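Long-range contact in 3-guanidinopropionase (Pseudomonas aeruginosa, PDB 3NIQ), which hydrolyses 3-guanidinopropanoate to beta-alanine and urea, using two manganese ions per subunit: residues D242-A247 and G258-L263. Residues are numbered along the deposited sequence; the frame is centred on the assembly and turned at random.
Sequences DVLDPA and GGMTSL. With MN (manganese (II) ion), chain E.
Met260 N donates to Val243 O at 3.0 Å, nearly straight (169° at the hydrogen). Asp245 N returns a bond to Met260 O (2.8 Å); both use carbonyl lone pairs, so a single beta bridge pairs Leu244 with Met260. The Asp245 carboxylate extends this grip. With CG anti to the backbone N, Asp245 OD1 accepts from Gly259 N through its anti lone pair at 2.9 Å and, more weakly, from Gly258 N. Asp245 OD2 takes Ala247 N (2.9 Å) in an Asx turn, and donors on both oxygens fix the group's rotation. Gly259 lies so close to the 243-245 backbone that a CB there would clash. Met260, extended until its bend at chi3 (-70°), crosses Val243 obliquely and brings CE to Val243 CG2 (3.8 Å). Leu244 CB points away from 258-263, but with CG anti to the carbonyl carbon (chi1 -60°) its CD2 comes back toward Thr261 O. Val243 O directly follows Asp242, which with Asp240 forms the manganese-binding DxD pair of this arginase-family enzyme. The contact ties the loop after strand 235-240 to the start of helix 262-270, where Thr261 is the N-cap; Met260 packs on Ala265 and Leu268, and Leu244 reaches Val298 of helix 294-317.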
# COMPACT_ATOMS: atom_id res chain seq x y z
N ASP A 242 12.69 -10.45 12.85
CA ASP A 242 12.14 -11.61 12.14
C ASP A 242 11.92 -12.84 13.06
O ASP A 242 11.39 -13.86 12.62
CB ASP A 242 12.95 -11.92 10.84
CG ASP A 242 14.30 -12.60 11.10
OD1 ASP A 242 14.50 -13.18 12.18
OD2 ASP A 242 15.17 -12.56 10.19
N VAL A 243 12.29 -12.74 14.34
CA VAL A 243 11.83 -13.73 15.34
C VAL A 243 10.29 -13.70 15.42
O VAL A 243 9.64 -14.73 15.64
CB VAL A 243 12.41 -13.47 16.74
CG1 VAL A 243 11.78 -12.25 17.41
CG2 VAL A 243 12.28 -14.73 17.62
N LEU A 244 9.71 -12.53 15.22
CA LEU A 244 8.26 -12.36 15.27
C LEU A 244 7.59 -12.90 14.01
O LEU A 244 8.17 -12.87 12.93
CB LEU A 244 7.91 -10.87 15.41
CG LEU A 244 8.48 -10.22 16.68
CD1 LEU A 244 8.33 -8.75 16.59
CD2 LEU A 244 7.79 -10.75 17.94
N ASP A 245 6.35 -13.37 14.14
CA ASP A 245 5.60 -13.75 12.94
C ASP A 245 5.47 -12.54 12.01
O ASP A 245 5.36 -11.42 12.50
CB ASP A 245 4.22 -14.26 13.30
CG ASP A 245 3.55 -14.97 12.16
OD1 ASP A 245 3.65 -16.23 12.11
OD2 ASP A 245 2.93 -14.29 11.30
N PRO A 246 5.53 -12.75 10.69
CA PRO A 246 5.32 -11.68 9.74
C PRO A 246 4.05 -10.87 10.00
O PRO A 246 3.99 -9.73 9.59
CB PRO A 246 5.25 -12.42 8.40
CG PRO A 246 6.21 -13.53 8.57
CD PRO A 246 6.07 -13.96 10.03
N ALA A 247 3.05 -11.43 10.69
CA ALA A 247 1.85 -10.67 11.02
C ALA A 247 2.16 -9.42 11.88
O ALA A 247 1.51 -8.37 11.73
CB ALA A 247 0.81 -11.57 11.68
N GLY A 258 4.95 -18.36 11.10
CA GLY A 258 4.76 -19.14 12.33
C GLY A 258 5.74 -18.72 13.42
O GLY A 258 6.44 -19.57 13.99
N GLY A 259 5.79 -17.42 13.71
CA GLY A 259 6.76 -16.88 14.68
C GLY A 259 6.18 -16.41 15.99
O GLY A 259 5.04 -16.68 16.33
N MET A 260 7.00 -15.69 16.75
CA MET A 260 6.67 -15.18 18.05
C MET A 260 5.64 -14.07 17.91
O MET A 260 5.62 -13.38 16.89
CB MET A 260 7.97 -14.66 18.67
CG MET A 260 7.92 -14.31 20.13
SD MET A 260 9.60 -14.04 20.76
CE MET A 260 10.31 -15.68 20.74
N THR A 261 4.81 -13.86 18.92
CA THR A 261 3.95 -12.67 18.89
C THR A 261 4.67 -11.48 19.54
O THR A 261 5.60 -11.69 20.31
CB THR A 261 2.59 -12.91 19.57
OG1 THR A 261 2.78 -13.02 20.98
CG2 THR A 261 1.87 -14.19 19.05
N SER A 262 4.25 -10.25 19.25
CA SER A 262 4.84 -9.07 19.90
C SER A 262 4.64 -9.21 21.41
O SER A 262 5.54 -8.93 22.22
CB SER A 262 4.13 -7.79 19.43
OG SER A 262 4.46 -7.48 18.10
N LEU A 263 3.47 -9.68 21.80
CA LEU A 263 3.20 -9.89 23.22
C LEU A 263 4.22 -10.85 23.88
O LEU A 263 4.77 -10.56 24.95
CB LEU A 263 1.77 -10.43 23.38
CG LEU A 263 1.46 -10.99 24.75
CD1 LEU A 263 1.34 -9.87 25.77
CD2 LEU A 263 0.17 -11.82 24.69
MN MN E . 16.83 -13.57 11.35
O HOH W 1 18.94 -13.65 10.62